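Long-range contacts in KaiC-like domain-containing protein (Pyrococcus horikoshii, PDB 3BS4), which is of unknown function, but has a KaiC-like domain, consistent with a RecA-type fold, and holds a bound peptide of unknown identity: residues L22-E28 with A205-T211; V52-S58 with L84-F90; G143-S149 with T184-E190. All coordinates share one frame. Where two conformers were deposited one is given. Residues are numbered along the deposited sequence.

From the N terminus, the strand of L22-E28 is laid down first but gains the partner of interaction 1 only after 176 intervening residues. Within that excursion interaction 2 closes a short loop, V52-S58 with L84-F90, and interaction 3 then closes another, G143-S149 with T184-E190. These two follow in series, both enclosed by interaction 1, and none cross. In space they form the parallel part of one mixed sheet, ordered 84-87, 51-56, 141-146, 184-190, 22-27, 207-216. Interaction 3 is the middle: Phe55 N lies 2.8 Å from Phe144 O on one side, and Ile23 O lies 2.8 Å from Trp187 N on the other. Interactions 1 and 2, with centres about 19 Å apart, do not touch.

Interaction 1: L22-E28 with A205-T211; sequences LILIHEE and ADYVLKT
Two parallel strands, 22-27 and 207-211, run 4.7 Å apart with axes at 17°, both in regular beta conformation (phi -86 to -130, psi 95 to 147). The register pairs Ile23 with Tyr207, Leu24 with Val208, Ile25 with Leu209, His26 with Lys210 and Glu27 with Thr211. Backbone bonds fix it: Tyr207 N to Leu22 O (3.1 Å), Leu24 N to Tyr207 O (2.9 Å), Leu209 N to Leu24 O (2.9 Å), His26 N to Leu209 O (2.8 Å), Thr211 N to His26 O (2.8 Å) and Glu28 N to Thr211 O (2.9 Å). At the start, Asp206, with chi1 m, turns OD2 back to accept from Leu22 N (2.8 Å), while Asp206 N donates to Leu22 O (2.7 Å).

One face carries Ile23, Ile25, Tyr207 and Leu209, all chi1 m; Ile23 CG1 meets Tyr207 CD2 at 3.9 Å, and Ile25 (chi2 also m) brings CD1 to 3.9 Å from Leu209 CD1. Thr211 (p) rests OG1 3.7 Å from Glu27 CG and bonds Ser32, whereas Glu27 reaches Lys35 N. On the face covered by helix 195-204, Leu24, Val208, His26 and Lys210 are all t at chi1. Leu24 CD2 approaches Val208 CG1 (4.1 Å), and His26, whose ND1 bonds Tyr202, sets that atom 3.7 Å from Lys210 CD. A chi3 near 91° bends Lys210 so that NZ forms a salt bridge with Glu28 OE2 at 3.2 Å.

The beta-alpha-beta crossover from 184-190 through helix 195-204 to 207-216 passes over strand 22-27, which leads into helix 34-47 through the loop that is the P-loop in RecA-type proteins, consistent with the KaiC-like name.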
loop_
_atom_site.group_PDB
_atom_site.type_symbol
_atom_site.label_atom_id
_atom_site.label_comp_id
_atom_site.label_asym_id
_atom_site.label_seq_id
_atom_site.Cartn_x
_atom_site.Cartn_y
_atom_site.Cartn_z
ATOM N N LEU A 22 -3.460 4.447 -8.611
ATOM C CA LEU A 22 -2.884 4.589 -7.281
ATOM C C LEU A 22 -4.039 4.922 -6.348
ATOM O O LEU A 22 -4.800 5.865 -6.603
ATOM C CB LEU A 22 -1.853 5.721 -7.254
ATOM C CG LEU A 22 -1.262 6.116 -5.896
ATOM C CD1 LEU A 22 -0.564 4.935 -5.185
ATOM C CD2 LEU A 22 -0.308 7.271 -6.120
ATOM N N ILE A 23 -4.163 4.132 -5.277
ATOM C CA ILE A 23 -5.208 4.301 -4.268
ATOM C C ILE A 23 -4.546 4.716 -2.965
ATOM O O ILE A 23 -3.663 4.031 -2.466
ATOM C CB ILE A 23 -5.956 2.970 -4.005
ATOM C CG1 ILE A 23 -6.691 2.494 -5.260
ATOM C CG2 ILE A 23 -6.958 3.114 -2.860
ATOM C CD1 ILE A 23 -5.857 1.585 -6.144
ATOM N N LEU A 24 -5.011 5.820 -2.399
ATOM C CA LEU A 24 -4.594 6.219 -1.057
ATOM C C LEU A 24 -5.647 5.832 -0.048
ATOM O O LEU A 24 -6.803 6.225 -0.176
ATOM C CB LEU A 24 -4.371 7.734 -0.988
ATOM C CG LEU A 24 -3.974 8.269 0.392
ATOM C CD1 LEU A 24 -2.549 7.788 0.840
ATOM C CD2 LEU A 24 -4.041 9.794 0.360
ATOM N N ILE A 25 -5.248 5.076 0.977
ATOM C CA ILE A 25 -6.096 4.836 2.142
ATOM C C ILE A 25 -5.542 5.772 3.215
ATOM O O ILE A 25 -4.424 5.578 3.726
ATOM C CB ILE A 25 -6.021 3.364 2.652
ATOM C CG1 ILE A 25 -6.417 2.368 1.546
ATOM C CG2 ILE A 25 -6.900 3.228 3.888
ATOM C CD1 ILE A 25 -7.736 2.632 0.898
ATOM N N HIS A 26 -6.305 6.813 3.525
ATOM C CA HIS A 26 -5.923 7.760 4.565
ATOM C C HIS A 26 -6.628 7.389 5.862
ATOM O O HIS A 26 -7.840 7.657 6.023
ATOM C CB HIS A 26 -6.254 9.180 4.141
ATOM C CG HIS A 26 -5.901 10.211 5.176
ATOM N ND1 HIS A 26 -6.454 11.475 5.185
ATOM C CD2 HIS A 26 -5.062 10.157 6.242
ATOM C CE1 HIS A 26 -5.975 12.153 6.213
ATOM N NE2 HIS A 26 -5.123 11.378 6.867
ATOM N N GLU A 27 -5.883 6.760 6.774
ATOM C CA GLU A 27 -6.423 6.378 8.089
ATOM C C GLU A 27 -6.244 7.608 8.981
ATOM O O GLU A 27 -5.153 7.831 9.512
ATOM C CB GLU A 27 -5.694 5.146 8.659
ATOM C CG GLU A 27 -6.251 4.726 10.032
ATOM C CD GLU A 27 -5.393 3.705 10.778
ATOM O OE1 GLU A 27 -4.290 4.087 11.241
ATOM O OE2 GLU A 27 -5.820 2.533 10.957
ATOM N N GLU A 28 -7.282 8.429 9.096
ATOM C CA GLU A 28 -7.143 9.727 9.779
ATOM C C GLU A 28 -6.847 9.589 11.288
ATOM O O GLU A 28 -6.122 10.414 11.884
ATOM C CB GLU A 28 -8.383 10.579 9.534
ATOM C CG GLU A 28 -8.248 12.013 10.004
ATOM C CD GLU A 28 -9.496 12.803 9.690
ATOM O OE1 GLU A 28 -10.583 12.429 10.181
ATOM O OE2 GLU A 28 -9.386 13.790 8.936
ATOM N N ALA A 205 -2.670 10.539 -5.884
ATOM C CA ALA A 205 -3.563 9.370 -5.922
ATOM C C ALA A 205 -4.742 9.531 -6.890
ATOM O O ALA A 205 -5.292 10.633 -7.032
ATOM C CB ALA A 205 -4.076 9.061 -4.530
ATOM N N ASP A 206 -5.144 8.432 -7.523
ATOM C CA ASP A 206 -6.352 8.443 -8.356
ATOM C C ASP A 206 -7.608 8.281 -7.516
ATOM O O ASP A 206 -8.668 8.857 -7.830
ATOM C CB ASP A 206 -6.280 7.354 -9.420
ATOM C CG ASP A 206 -5.066 7.508 -10.303
ATOM O OD1 ASP A 206 -4.974 8.531 -11.037
ATOM O OD2 ASP A 206 -4.185 6.621 -10.246
ATOM N N TYR A 207 -7.497 7.469 -6.461
ATOM C CA TYR A 207 -8.583 7.286 -5.505
ATOM C C TYR A 207 -8.082 7.684 -4.132
ATOM O O TYR A 207 -6.951 7.380 -3.804
ATOM C CB TYR A 207 -9.008 5.818 -5.409
ATOM C CG TYR A 207 -9.575 5.220 -6.671
ATOM C CD1 TYR A 207 -10.954 5.030 -6.819
ATOM C CD2 TYR A 207 -8.733 4.785 -7.692
ATOM C CE1 TYR A 207 -11.470 4.452 -7.994
ATOM C CE2 TYR A 207 -9.235 4.214 -8.855
ATOM C CZ TYR A 207 -10.596 4.052 -8.996
ATOM O OH TYR A 207 -11.074 3.475 -10.176
ATOM N N VAL A 208 -8.927 8.350 -3.346
ATOM C CA VAL A 208 -8.599 8.591 -1.943
ATOM C C VAL A 208 -9.794 8.166 -1.110
ATOM O O VAL A 208 -10.903 8.702 -1.287
ATOM C CB VAL A 208 -8.310 10.071 -1.640
ATOM C CG1 VAL A 208 -8.039 10.242 -0.132
ATOM C CG2 VAL A 208 -7.132 10.583 -2.479
ATOM N N LEU A 209 -9.557 7.214 -0.210
ATOM C CA LEU A 209 -10.533 6.789 0.801
ATOM C C LEU A 209 -10.001 7.189 2.160
ATOM O O LEU A 209 -8.858 6.867 2.488
ATOM C CB LEU A 209 -10.724 5.269 0.768
ATOM C CG LEU A 209 -11.091 4.633 -0.583
ATOM C CD1 LEU A 209 -11.383 3.129 -0.421
ATOM C CD2 LEU A 209 -12.240 5.343 -1.256
ATOM N N LYS A 210 -10.825 7.869 2.949
ATOM C CA LYS A 210 -10.395 8.337 4.273
ATOM C C LYS A 210 -11.221 7.620 5.320
ATOM O O LYS A 210 -12.442 7.576 5.211
ATOM C CB LYS A 210 -10.611 9.840 4.415
ATOM C CG LYS A 210 -10.199 10.376 5.771
ATOM C CD LYS A 210 -10.100 11.882 5.734
ATOM C CE LYS A 210 -11.397 12.543 6.111
ATOM N NZ LYS A 210 -11.196 14.031 6.248
ATOM N N THR A 211 -10.556 7.033 6.314
ATOM C CA THR A 211 -11.290 6.413 7.427
ATOM C C THR A 211 -11.146 7.261 8.679
ATOM O O THR A 211 -10.126 7.922 8.900
ATOM C CB THR A 211 -10.832 4.975 7.718
ATOM O OG1 THR A 211 -9.488 4.972 8.234
ATOM C CG2 THR A 211 -10.905 4.120 6.457
#

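Interaction 2: V52-S58 with L84-F90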
loop_
_atom_site.group_PDB
_atom_site.type_symbol
_atom_site.label_atom_id
_atom_site.label_comp_id
_atom_site.label_asym_id
_atom_site.label_seq_id
_atom_site.Cartn_x
_atom_site.Cartn_y
_atom_site.Cartn_z
ATOM N N VAL A 52 2.288 -9.645 -5.501
ATOM C CA VAL A 52 2.201 -8.499 -4.598
ATOM C C VAL A 52 3.601 -8.058 -4.249
ATOM O O VAL A 52 4.439 -8.886 -3.900
ATOM C CB VAL A 52 1.411 -8.876 -3.334
ATOM C CG1 VAL A 52 1.468 -7.748 -2.289
ATOM C CG2 VAL A 52 -0.051 -9.212 -3.697
ATOM N N GLY A 53 3.853 -6.757 -4.356
ATOM C CA GLY A 53 5.099 -6.183 -3.867
ATOM C C GLY A 53 4.718 -5.282 -2.707
ATOM O O GLY A 53 3.740 -4.540 -2.818
ATOM N N MET A 54 5.455 -5.375 -1.604
ATOM C CA MET A 54 5.203 -4.523 -0.434
ATOM C C MET A 54 6.425 -3.663 -0.146
ATOM O O MET A 54 7.547 -4.179 -0.054
ATOM C CB MET A 54 4.915 -5.392 0.795
ATOM C CG MET A 54 4.540 -4.603 2.041
ATOM S SD MET A 54 4.432 -5.710 3.474
ATOM C CE MET A 54 3.534 -7.084 2.678
ATOM N N PHE A 55 6.200 -2.360 0.020
ATOM C CA PHE A 55 7.242 -1.472 0.548
ATOM C C PHE A 55 6.960 -1.346 2.022
ATOM O O PHE A 55 6.022 -0.658 2.433
ATOM C CB PHE A 55 7.197 -0.123 -0.176
ATOM C CG PHE A 55 7.361 -0.275 -1.660
ATOM C CD1 PHE A 55 8.639 -0.336 -2.219
ATOM C CD2 PHE A 55 6.253 -0.464 -2.467
ATOM C CE1 PHE A 55 8.802 -0.514 -3.598
ATOM C CE2 PHE A 55 6.395 -0.658 -3.838
ATOM C CZ PHE A 55 7.682 -0.679 -4.400
ATOM N N SER A 56 7.741 -2.073 2.818
ATOM C CA SER A 56 7.457 -2.190 4.246
ATOM C C SER A 56 8.261 -1.137 4.979
ATOM O O SER A 56 9.406 -1.364 5.339
ATOM C CB SER A 56 7.800 -3.595 4.721
ATOM O OG SER A 56 7.381 -3.752 6.056
ATOM N N ILE A 57 7.652 0.043 5.126
ATOM C CA ILE A 57 8.342 1.261 5.538
ATOM C C ILE A 57 8.258 1.472 7.049
ATOM O O ILE A 57 9.238 1.879 7.680
ATOM C CB ILE A 57 7.695 2.485 4.822
ATOM C CG1 ILE A 57 7.849 2.375 3.281
ATOM C CG2 ILE A 57 8.253 3.825 5.346
ATOM C CD1 ILE A 57 6.706 3.025 2.492
ATOM N N SER A 58 7.084 1.201 7.617
ATOM C CA SER A 58 6.754 1.688 8.954
ATOM C C SER A 58 6.921 0.692 10.088
ATOM O O SER A 58 7.012 1.126 11.257
ATOM C CB SER A 58 5.324 2.228 8.990
ATOM O OG SER A 58 5.215 3.418 8.248
ATOM N N LEU A 84 5.046 -13.080 -3.402
ATOM C CA LEU A 84 5.210 -11.842 -2.639
ATOM C C LEU A 84 6.672 -11.393 -2.672
ATOM O O LEU A 84 7.578 -12.217 -2.481
ATOM C CB LEU A 84 4.760 -12.094 -1.202
ATOM C CG LEU A 84 4.955 -10.989 -0.162
ATOM C CD1 LEU A 84 4.162 -9.735 -0.559
ATOM C CD2 LEU A 84 4.577 -11.502 1.225
ATOM N N ALA A 85 6.894 -10.101 -2.926
ATOM C CA ALA A 85 8.228 -9.494 -2.807
ATOM C C ALA A 85 8.123 -8.400 -1.758
ATOM O O ALA A 85 7.152 -7.654 -1.758
ATOM C CB ALA A 85 8.675 -8.907 -4.124
ATOM N N ILE A 86 9.108 -8.324 -0.867
ATOM C CA ILE A 86 9.102 -7.283 0.165
ATOM C C ILE A 86 10.377 -6.483 0.062
ATOM O O ILE A 86 11.472 -7.059 0.021
ATOM C CB ILE A 86 8.968 -7.856 1.602
ATOM C CG1 ILE A 86 7.650 -8.629 1.745
ATOM C CG2 ILE A 86 9.048 -6.727 2.640
ATOM C CD1 ILE A 86 7.440 -9.324 3.085
ATOM N N VAL A 87 10.244 -5.158 -0.011
ATOM C CA VAL A 87 11.403 -4.293 0.217
ATOM C C VAL A 87 11.303 -3.876 1.675
ATOM O O VAL A 87 10.373 -3.159 2.064
ATOM C CB VAL A 87 11.415 -3.065 -0.698
ATOM C CG1 VAL A 87 12.646 -2.182 -0.418
ATOM C CG2 VAL A 87 11.346 -3.466 -2.185
ATOM N N ASP A 88 12.236 -4.341 2.489
ATOM C CA ASP A 88 12.191 -4.041 3.915
ATOM C C ASP A 88 12.873 -2.714 4.198
ATOM O O ASP A 88 14.013 -2.643 4.662
ATOM C CB ASP A 88 12.768 -5.190 4.749
ATOM C CG ASP A 88 12.619 -4.959 6.240
ATOM O OD1 ASP A 88 11.971 -3.977 6.641
ATOM O OD2 ASP A 88 13.140 -5.780 7.030
ATOM N N THR A 89 12.143 -1.650 3.896
ATOM C CA THR A 89 12.632 -0.299 4.099
ATOM C C THR A 89 12.881 -0.032 5.587
ATOM O O THR A 89 13.885 0.595 5.969
ATOM C CB THR A 89 11.622 0.687 3.484
ATOM O OG1 THR A 89 11.521 0.397 2.081
ATOM C CG2 THR A 89 12.078 2.137 3.665
ATOM N N PHE A 90 11.979 -0.509 6.435
ATOM C CA PHE A 90 12.143 -0.319 7.873
ATOM C C PHE A 90 13.474 -0.915 8.334
ATOM O O PHE A 90 14.265 -0.243 9.015
ATOM C CB PHE A 90 10.975 -0.957 8.625
ATOM C CG PHE A 90 11.034 -0.732 10.116
ATOM C CD1 PHE A 90 10.360 0.349 10.695
ATOM C CD2 PHE A 90 11.809 -1.560 10.931
ATOM C CE1 PHE A 90 10.436 0.572 12.059
ATOM C CE2 PHE A 90 11.876 -1.348 12.298
ATOM C CZ PHE A 90 11.187 -0.278 12.856
HETATM O O HOH W 1 9.451 -4.407 7.466
#
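The most unusual feature is that Ser56 O accepts from Phe90 N (2.9 Å), a residue already in helix 89-94, so bonding runs on from strand pairs into a helix. An inverse gamma turn centred on Asp88 accompanies the shift, with Thr89 N weakly bonded to Val87 O (3.0 Å). Asp88 is also the helix N-cap, its OD1 accepting from Gly91 N. Before it the pairing is regular and parallel, axes 4.7 Å apart at 18°: Ala85 N to Val52 O (2.9 Å), Met54 N to Ala85 O (2.8 Å), Val87 N to Met54 O (2.9 Å) and Ser56 N to Val87 O (2.9 Å).

Val52 CG1 meets Leu84 CD1 at 3.8 Å, and Met54 CE meets the same atom at 4.2 Å, on the face covered by helices 61-70 and 75-80, which form the crossover between the strands. Opposite, Phe55 CD1 packs on Val87 CG2 (4.1 Å) under helix 115-132, and the Phe55 ring meets an aromatic side chain of the bound peptide.

A water accepts from Ser56 OG (2.6 Å) and donates to Asp88 OD1 (2.7 Å). Backbone bonding carries the strand pair into a helix start where Asp88 OD1 serves cap and water, while Ile57 CG1 still packs on Thr89 CB (4.1 Å).

Interaction 3: G143-S149 with T184-E190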
loop_
_atom_site.group_PDB
_atom_site.type_symbol
_atom_site.label_atom_id
_atom_site.label_comp_id
_atom_site.label_asym_id
_atom_site.label_seq_id
_atom_site.Cartn_x
_atom_site.Cartn_y
_atom_site.Cartn_z
ATOM N N GLY A 143 0.857 -3.345 -5.670
ATOM C CA GLY A 143 1.857 -2.847 -4.718
ATOM C C GLY A 143 1.160 -2.263 -3.510
ATOM O O GLY A 143 0.038 -1.734 -3.613
ATOM N N PHE A 144 1.813 -2.394 -2.357
ATOM C CA PHE A 144 1.312 -1.796 -1.109
ATOM C C PHE A 144 2.444 -1.075 -0.430
ATOM O O PHE A 144 3.508 -1.678 -0.255
ATOM C CB PHE A 144 0.783 -2.887 -0.178
ATOM C CG PHE A 144 -0.455 -3.565 -0.701
ATOM C CD1 PHE A 144 -1.708 -3.173 -0.254
ATOM C CD2 PHE A 144 -0.372 -4.573 -1.666
ATOM C CE1 PHE A 144 -2.868 -3.766 -0.749
ATOM C CE2 PHE A 144 -1.538 -5.181 -2.172
ATOM C CZ PHE A 144 -2.782 -4.776 -1.709
ATOM N N ALA A 145 2.250 0.198 -0.067
ATOM C CA ALA A 145 3.277 0.939 0.705
ATOM C C ALA A 145 2.743 1.235 2.108
ATOM O O ALA A 145 1.795 2.026 2.259
ATOM C CB ALA A 145 3.660 2.252 -0.006
ATOM N N ILE A 146 3.361 0.578 3.099
ATOM C CA ILE A 146 2.870 0.595 4.466
ATOM C C ILE A 146 3.971 1.123 5.391
ATOM O O ILE A 146 4.867 0.382 5.790
ATOM C CB ILE A 146 2.409 -0.805 4.941
ATOM C CG1 ILE A 146 1.469 -1.458 3.911
ATOM C CG2 ILE A 146 1.743 -0.694 6.311
ATOM C CD1 ILE A 146 1.197 -2.938 4.138
ATOM N N SER A 147 3.941 2.417 5.707
ATOM C CA SER A 147 3.009 3.414 5.216
ATOM C C SER A 147 3.724 4.689 4.859
ATOM O O SER A 147 4.888 4.881 5.250
ATOM C CB SER A 147 2.135 3.853 6.416
ATOM O OG SER A 147 1.431 2.737 6.954
ATOM N N MET A 148 3.127 5.529 4.028
ATOM C CA MET A 148 3.879 6.488 3.244
ATOM C C MET A 148 4.133 7.583 4.335
ATOM O O MET A 148 5.102 8.357 4.278
ATOM C CB MET A 148 3.005 7.097 2.153
ATOM C CG MET A 148 2.856 6.192 0.927
ATOM S SD MET A 148 4.428 5.880 0.069
ATOM C CE MET A 148 4.711 7.559 -0.589
ATOM N N SER A 149 3.271 7.634 5.361
ATOM C CA SER A 149 3.457 8.546 6.498
ATOM C C SER A 149 4.748 8.246 7.279
ATOM O O SER A 149 5.287 9.118 7.976
ATOM C CB SER A 149 2.211 8.512 7.425
ATOM O OG SER A 149 1.834 7.168 7.714
ATOM N N THR A 184 -1.080 -2.082 -9.821
ATOM C CA THR A 184 -2.106 -1.249 -9.204
ATOM C C THR A 184 -1.641 -1.131 -7.761
ATOM O O THR A 184 -1.322 -2.138 -7.122
ATOM C CB THR A 184 -3.475 -1.916 -9.331
ATOM O OG1 THR A 184 -3.744 -2.110 -10.733
ATOM C CG2 THR A 184 -4.586 -1.042 -8.725
ATOM N N ASN A 185 -1.605 0.100 -7.250
ATOM C CA ASN A 185 -0.864 0.397 -6.022
ATOM C C ASN A 185 -1.734 0.985 -4.950
ATOM O O ASN A 185 -2.588 1.818 -5.234
ATOM C CB ASN A 185 0.284 1.354 -6.343
ATOM C CG ASN A 185 1.370 0.663 -7.142
ATOM O OD1 ASN A 185 2.154 -0.104 -6.585
ATOM N ND2 ASN A 185 1.390 0.892 -8.447
ATOM N N PHE A 186 -1.493 0.547 -3.718
ATOM C CA PHE A 186 -2.177 1.085 -2.540
ATOM C C PHE A 186 -1.168 1.715 -1.622
ATOM O O PHE A 186 -0.191 1.084 -1.247
ATOM C CB PHE A 186 -2.894 -0.026 -1.779
ATOM C CG PHE A 186 -4.022 -0.648 -2.538
ATOM C CD1 PHE A 186 -5.330 -0.266 -2.286
ATOM C CD2 PHE A 186 -3.771 -1.639 -3.479
ATOM C CE1 PHE A 186 -6.401 -0.864 -2.978
ATOM C CE2 PHE A 186 -4.841 -2.231 -4.194
ATOM C CZ PHE A 186 -6.152 -1.831 -3.924
ATOM N N TRP A 187 -1.418 2.964 -1.257
ATOM C CA TRP A 187 -0.599 3.660 -0.271
ATOM C C TRP A 187 -1.410 3.798 0.999
ATOM O O TRP A 187 -2.572 4.181 0.943
ATOM C CB TRP A 187 -0.286 5.084 -0.754
ATOM C CG TRP A 187 0.778 5.141 -1.784
ATOM C CD1 TRP A 187 1.488 4.077 -2.288
ATOM C CD2 TRP A 187 1.319 6.315 -2.395
ATOM N NE1 TRP A 187 2.432 4.523 -3.193
ATOM C CE2 TRP A 187 2.356 5.893 -3.265
ATOM C CE3 TRP A 187 1.021 7.685 -2.309
ATOM C CZ2 TRP A 187 3.090 6.793 -4.056
ATOM C CZ3 TRP A 187 1.754 8.578 -3.100
ATOM C CH2 TRP A 187 2.781 8.121 -3.947
ATOM N N LEU A 188 -0.788 3.547 2.145
ATOM C CA LEU A 188 -1.441 3.818 3.418
ATOM C C LEU A 188 -0.846 5.094 4.016
ATOM O O LEU A 188 0.366 5.255 4.024
ATOM C CB LEU A 188 -1.229 2.635 4.379
ATOM C CG LEU A 188 -1.859 2.757 5.778
ATOM C CD1 LEU A 188 -3.408 2.875 5.696
ATOM C CD2 LEU A 188 -1.463 1.593 6.666
ATOM N N TRP A 189 -1.687 5.967 4.571
ATOM C CA TRP A 189 -1.165 7.112 5.322
ATOM C C TRP A 189 -1.853 7.131 6.678
ATOM O O TRP A 189 -3.071 7.205 6.727
ATOM C CB TRP A 189 -1.434 8.439 4.586
ATOM C CG TRP A 189 -0.867 9.643 5.302
ATOM C CD1 TRP A 189 -1.398 10.279 6.375
ATOM C CD2 TRP A 189 0.339 10.346 4.968
ATOM N NE1 TRP A 189 -0.585 11.343 6.762
ATOM C CE2 TRP A 189 0.493 11.391 5.916
ATOM C CE3 TRP A 189 1.321 10.172 3.987
ATOM C CZ2 TRP A 189 1.588 12.278 5.889
ATOM C CZ3 TRP A 189 2.420 11.043 3.970
ATOM C CH2 TRP A 189 2.533 12.085 4.907
ATOM N N GLU A 190 -1.063 7.044 7.758
ATOM C CA GLU A 190 -1.604 6.960 9.122
ATOM C C GLU A 190 -1.521 8.315 9.796
ATOM O O GLU A 190 -0.423 8.840 9.994
ATOM C CB GLU A 190 -0.833 5.896 9.922
ATOM C CG GLU A 190 -0.949 4.516 9.279
ATOM C CD GLU A 190 -0.255 3.410 10.057
ATOM O OE1 GLU A 190 -0.638 3.136 11.217
ATOM O OE2 GLU A 190 0.649 2.788 9.496
#
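Backbone pairing supplies most of the satisfied polar groups between these parallel strands, whose axes lie 4.6 Å apart at 11°. Gly143 N donates to Thr184 O (2.9 Å), Phe186 N to Gly143 O (2.7 Å), Ala145 N to Phe186 O (2.9 Å) and Leu188 N to Ala145 O (3.0 Å). A cis peptide before Ser147 then shifts the register, yet Met148 N still reaches Leu188 O (2.8 Å), and Ser149 OG takes over as acceptor for Glu190 N (2.9 Å). Such a non-proline cis peptide at this strand end is consistent with RecA-type proteins.

Ser147 OG donates to Glu190 OE2 (2.7 Å), an atom also bonded to Tyr59 OH, while Glu190 OE1 forms a salt bridge with Lys35. Ser147 N is satisfied by Ser58 OG, and Trp189 NE1 by Val192 O. Asn185 OD1 and Trp187 NE1 both hydrogen-bond the backbone of the bound peptide, so this strand face lines the peptide site. At Gly143 an ideal CB would lie 2.2 Å from Asn185 OD1, so the absence of a side chain makes room for it.

Met148 covers Trp187, SD 3.9 Å from the five-membered ring centroid in a Met-aromatic contact and CE 3.7 Å from the six-membered one in a CH-pi contact. Ser149 CA makes another CH-pi contact over Trp189, 3.7 Å from its six-membered centroid. Phe144 and Phe186 have near-parallel rings, planes at 7° and centroids 5.0 Å apart, that barely overlap.

Helix 34-47 packs on Phe144, Phe186 and Leu188, helix 195-204 on Trp187 and Trp189, and strands 51-56 and 22-27 flank the pair.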